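Local coordinates for protein excinuclease ABC, subunit A. (Deinococcus radiodurans, PDB 2VF7) that binds DNA and hydrolyses ATP as a zinc-containing UvrA-family member of the ABC superfamily, probably helping to recognise damaged DNA during excision repair, at residues 224-229 with 253-258; 469-474 with 484-489. The protein carries 1 engineered substitution. All blocks are in the same frame, centred on the assembly; numbering follows the deposited sequence.

Contact 1 (224-229 with 253-258); sequences EQPVVP and GTFSSA
Val227 and Thr254 face each other as a non-hydrogen-bonded pair in the two-stranded antiparallel sheet formed by strands 227-230 and 251-254, within the UvrA DNA-binding domain. Their side chains cross obliquely on one face of the ribbon, Val227 CG2 lying 3.9 Å from Thr254 OG1. Val228 and Gly253 form the next, hydrogen-bonded pair; Val228 points to the other face, where it meets Ile196 and Thr199 of helix 187-199.

Beyond the strands the ladder continues in modified form. Phe255 N gives a nearly straight bond of 3.0 Å to Pro226 O, but the proline has no N-H to return to Phe255 O. The side-chain amide of Gln225 serves that oxygen instead: NE2 lies 3.3 Å from Phe255 O, in the carbonyl plane and close to its own amide plane, with an N-H...O angle of 161°. CG of Gln225 stands beside its backbone N (chi1 -53°), and the chain runs extended from there across to the carbonyl. An alanine here would probably leave Phe255 O without this side-chain donor, with no proline N-H to take its place.

Pro226 and Phe255 lie side by side and point the same way, with Pro226 CD 3.7 Å from Phe255 CB. The phenyl ring offers its edge to the backbone, CD2 coming within 3.6 Å of Glu224 O nearly in the ring plane. Trp218 stacks with this ring and also donates through NE1 to Glu224 OE1, while Leu197 and Gln193 of helix 187-199 pack on the phenylalanine too. A bridging water finishes the contact, giving a hydrogen bond of 3.0 Å to Glu224 O and accepting one of 3.1 Å from Ser257 N.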
# COMPACT_ATOMS: atom_id res chain seq x y z
N GLU A 224 16.37 34.24 2.72
CA GLU A 224 16.22 34.39 4.14
C GLU A 224 14.79 34.07 4.56
O GLU A 224 13.82 34.41 3.87
CB GLU A 224 16.58 35.82 4.55
CG GLU A 224 18.10 36.11 4.59
CD GLU A 224 18.42 37.55 5.02
OE1 GLU A 224 17.54 38.24 5.59
OE2 GLU A 224 19.56 37.99 4.79
N GLN A 225 14.70 33.40 5.71
CA GLN A 225 13.42 33.01 6.28
C GLN A 225 13.39 33.27 7.78
O GLN A 225 13.25 32.31 8.55
CB GLN A 225 13.17 31.52 6.06
CG GLN A 225 13.29 31.06 4.64
CD GLN A 225 12.57 29.76 4.43
OE1 GLN A 225 13.19 28.70 4.35
NE2 GLN A 225 11.23 29.82 4.35
N PRO A 226 13.47 34.55 8.21
CA PRO A 226 13.46 34.87 9.64
C PRO A 226 12.15 34.45 10.33
O PRO A 226 11.09 34.41 9.69
CB PRO A 226 13.64 36.39 9.66
CG PRO A 226 13.11 36.83 8.38
CD PRO A 226 13.56 35.78 7.41
N VAL A 227 12.27 34.12 11.62
CA VAL A 227 11.17 33.66 12.47
C VAL A 227 10.90 34.72 13.51
O VAL A 227 11.75 34.98 14.36
CB VAL A 227 11.53 32.33 13.18
CG1 VAL A 227 10.46 31.96 14.20
CG2 VAL A 227 11.69 31.21 12.18
N VAL A 228 9.70 35.33 13.47
CA VAL A 228 9.38 36.53 14.26
C VAL A 228 8.00 36.48 14.92
O VAL A 228 7.08 35.87 14.37
CB VAL A 228 9.49 37.85 13.39
CG1 VAL A 228 10.84 37.93 12.69
CG2 VAL A 228 8.36 37.96 12.37
N PRO A 229 7.84 37.14 16.09
CA PRO A 229 6.56 37.15 16.80
C PRO A 229 5.48 37.85 16.00
O PRO A 229 5.72 38.94 15.48
CB PRO A 229 6.87 37.99 18.04
CG PRO A 229 8.05 38.85 17.65
CD PRO A 229 8.85 37.94 16.80
N GLY A 253 5.87 33.53 13.34
CA GLY A 253 5.68 33.37 11.90
C GLY A 253 7.01 33.21 11.19
O GLY A 253 8.02 33.72 11.68
N THR A 254 7.00 32.56 10.02
CA THR A 254 8.21 32.34 9.22
C THR A 254 8.11 33.02 7.87
O THR A 254 7.18 32.76 7.08
CB THR A 254 8.53 30.82 9.04
OG1 THR A 254 8.46 30.16 10.32
CG2 THR A 254 9.93 30.60 8.45
N PHE A 255 9.05 33.90 7.58
CA PHE A 255 9.02 34.62 6.31
C PHE A 255 9.30 33.70 5.12
O PHE A 255 10.09 32.77 5.22
CB PHE A 255 10.01 35.78 6.31
CG PHE A 255 9.93 36.65 5.09
CD1 PHE A 255 8.81 37.45 4.86
CD2 PHE A 255 10.97 36.64 4.15
CE1 PHE A 255 8.72 38.24 3.71
CE2 PHE A 255 10.89 37.42 3.00
CZ PHE A 255 9.77 38.23 2.78
N SER A 256 8.60 33.92 4.03
CA SER A 256 8.95 33.31 2.77
C SER A 256 8.82 34.36 1.68
O SER A 256 7.78 35.01 1.55
CB SER A 256 8.06 32.12 2.45
OG SER A 256 7.69 32.21 1.08
N SER A 257 9.89 34.56 0.92
CA SER A 257 9.88 35.57 -0.14
C SER A 257 8.87 35.21 -1.22
O SER A 257 8.43 34.07 -1.29
CB SER A 257 11.27 35.74 -0.72
OG SER A 257 11.67 34.55 -1.36
N ALA A 258 8.50 36.17 -2.07
CA ALA A 258 7.55 35.88 -3.15
C ALA A 258 8.08 34.77 -4.06
O ALA A 258 7.33 33.86 -4.44
CB ALA A 258 7.23 37.13 -3.96
O HOH W 1 12.68 33.37 1.32

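Contact 2 (469-474 with 484-489)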
# COMPACT_ATOMS: atom_id res chain seq x y z
N PRO A 469 -23.45 -21.15 -22.41
CA PRO A 469 -22.93 -20.85 -23.76
C PRO A 469 -23.91 -19.97 -24.55
O PRO A 469 -25.12 -20.08 -24.36
CB PRO A 469 -22.86 -22.24 -24.42
CG PRO A 469 -22.70 -23.19 -23.29
CD PRO A 469 -23.45 -22.60 -22.14
N PRO A 470 -23.39 -19.09 -25.43
CA PRO A 470 -24.26 -18.19 -26.22
C PRO A 470 -25.46 -18.84 -26.92
O PRO A 470 -26.54 -18.26 -26.91
CB PRO A 470 -23.30 -17.60 -27.24
CG PRO A 470 -22.01 -17.52 -26.48
CD PRO A 470 -21.97 -18.84 -25.71
N GLU A 471 -25.28 -20.03 -27.49
CA GLU A 471 -26.32 -20.66 -28.31
C GLU A 471 -27.63 -20.98 -27.57
O GLU A 471 -28.68 -21.12 -28.20
CB GLU A 471 -25.78 -21.93 -28.99
CG GLU A 471 -24.80 -21.65 -30.15
CD GLU A 471 -25.50 -21.27 -31.45
OE1 GLU A 471 -26.23 -22.11 -32.03
OE2 GLU A 471 -25.32 -20.12 -31.91
N GLY A 472 -27.56 -21.09 -26.25
CA GLY A 472 -28.74 -21.40 -25.43
C GLY A 472 -29.57 -20.18 -25.06
O GLY A 472 -30.64 -20.32 -24.46
N LEU A 473 -29.08 -19.00 -25.40
CA LEU A 473 -29.82 -17.75 -25.21
C LEU A 473 -31.00 -17.69 -26.20
O LEU A 473 -31.95 -16.93 -26.04
CB LEU A 473 -28.87 -16.56 -25.39
CG LEU A 473 -29.25 -15.14 -24.97
CD1 LEU A 473 -29.51 -15.03 -23.48
CD2 LEU A 473 -28.16 -14.19 -25.38
N LYS A 474 -30.90 -18.54 -27.21
CA LYS A 474 -31.90 -18.66 -28.26
C LYS A 474 -33.22 -19.22 -27.71
O LYS A 474 -34.25 -19.18 -28.40
CB LYS A 474 -31.30 -19.55 -29.36
CG LYS A 474 -32.19 -19.91 -30.53
CD LYS A 474 -31.37 -20.22 -31.80
CE LYS A 474 -30.07 -20.99 -31.52
NZ LYS A 474 -29.17 -20.94 -32.71
N TYR A 484 -31.50 -9.42 -30.71
CA TYR A 484 -30.56 -8.87 -31.69
C TYR A 484 -29.67 -9.97 -32.25
O TYR A 484 -29.38 -10.00 -33.44
CB TYR A 484 -29.77 -7.71 -31.08
CG TYR A 484 -30.61 -6.46 -31.04
CD1 TYR A 484 -31.47 -6.21 -29.97
CD2 TYR A 484 -30.60 -5.55 -32.10
CE1 TYR A 484 -32.28 -5.09 -29.94
CE2 TYR A 484 -31.41 -4.42 -32.09
CZ TYR A 484 -32.25 -4.20 -31.01
OH TYR A 484 -33.06 -3.09 -30.98
N LEU A 485 -29.29 -10.89 -31.38
CA LEU A 485 -28.33 -11.94 -31.71
C LEU A 485 -28.95 -13.04 -32.58
O LEU A 485 -28.29 -13.54 -33.50
CB LEU A 485 -27.75 -12.51 -30.40
CG LEU A 485 -26.33 -13.06 -30.29
CD1 LEU A 485 -25.28 -11.99 -30.49
CD2 LEU A 485 -26.16 -13.73 -28.94
N PHE A 486 -30.21 -13.39 -32.32
CA PHE A 486 -30.85 -14.53 -32.99
C PHE A 486 -32.20 -14.27 -33.67
O PHE A 486 -32.62 -15.06 -34.51
CB PHE A 486 -31.01 -15.73 -32.02
CG PHE A 486 -29.73 -16.19 -31.39
CD1 PHE A 486 -28.65 -16.62 -32.17
CD2 PHE A 486 -29.61 -16.23 -30.00
CE1 PHE A 486 -27.47 -17.05 -31.57
CE2 PHE A 486 -28.44 -16.66 -29.40
CZ PHE A 486 -27.37 -17.08 -30.19
N ALA A 487 -32.89 -13.19 -33.30
CA ALA A 487 -34.26 -12.97 -33.80
C ALA A 487 -34.40 -11.83 -34.80
O ALA A 487 -35.50 -11.60 -35.30
CB ALA A 487 -35.24 -12.79 -32.64
N ASP A 488 -33.29 -11.14 -35.08
CA ASP A 488 -33.22 -10.12 -36.13
C ASP A 488 -34.05 -8.86 -35.81
O ASP A 488 -34.97 -8.51 -36.57
CB ASP A 488 -33.62 -10.73 -37.49
CG ASP A 488 -33.13 -9.92 -38.68
OD1 ASP A 488 -33.80 -10.00 -39.74
OD2 ASP A 488 -32.10 -9.22 -38.56
N ARG A 489 -33.74 -8.20 -34.70
CA ARG A 489 -34.38 -6.92 -34.38
C ARG A 489 -33.80 -5.79 -35.21
O ARG A 489 -32.65 -5.38 -35.00
CB ARG A 489 -34.27 -6.57 -32.89
CG ARG A 489 -35.26 -7.27 -31.98
CD ARG A 489 -36.07 -6.32 -31.06
NE ARG A 489 -35.39 -5.08 -30.65
CZ ARG A 489 -35.75 -4.33 -29.60
NH1 ARG A 489 -36.77 -4.68 -28.82
NH2 ARG A 489 -35.08 -3.22 -29.31
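The phenyl ring of Phe486 lies against the 3-10 segment 470-474. One face carries its own neighbour, Leu485 CB, 4.1 Å above the plane and over the centre. Lys474 lies on the opposite face, where its CB makes an off-centre CH-pi contact 4.3 Å from the Phe486 ring centroid. Lys474 NZ adds an off-centre cation-pi contact, 4.8 Å from the Phe486 ring centroid. The lysine leaves the backbone with CG anti to N, then bends at chi3 (39°), which turns CE out of the extended course. At the ring edge, near its plane, sit Pro470 O, 3.5 Å from Phe486 CE2, and Leu473 CB.

The Glu471 carboxylate is turned 89° against the ring plane, with OE2 3.8 Å from Phe486 CE1, on the same side of the ring as Lys474. Its other oxygen, OE1, makes a salt bridge of 3.2 Å with Lys474 NZ, which approaches from above the carboxylate plane. Deeper in, Leu473 and Leu485 cross at about a right angle, their CD2 atoms 4.1 Å apart.

The contact packs the 3-10 segment after strand 464-468, an outer strand of the first nucleotide-binding sheet, against helix 480-487. Leu473 continues onto Leu450 of strand 449-453, and Leu485 onto Leu441 and Ile444 of helix 441-444.

No hydrogen bond joins the two segments, so cohesion rests on apolar packing and the aromatic face; the neighbouring carboxylate probably tempers the pull of the lysine charge on the ring.

Overall arrangement
Contacts 1 and 2 lie on opposite sides of the chain's centre, their own centres 74 Å apart and their nearest atoms about 61 Å apart, and they follow one another in series along the sequence. Contact 1 belongs to the DNA-binding domain, with its centre about 41 Å from that of the chain and away from the annotated ADP and zinc sites. Contact 2 flanks the first ATPase sheet: the side chain of Leu473 is about 11 Å from that of Lys49, the P-loop lysine that binds ADP, and about 12 Å from that of Ser47. Neither contact is touched by the other protein chain of the assembly.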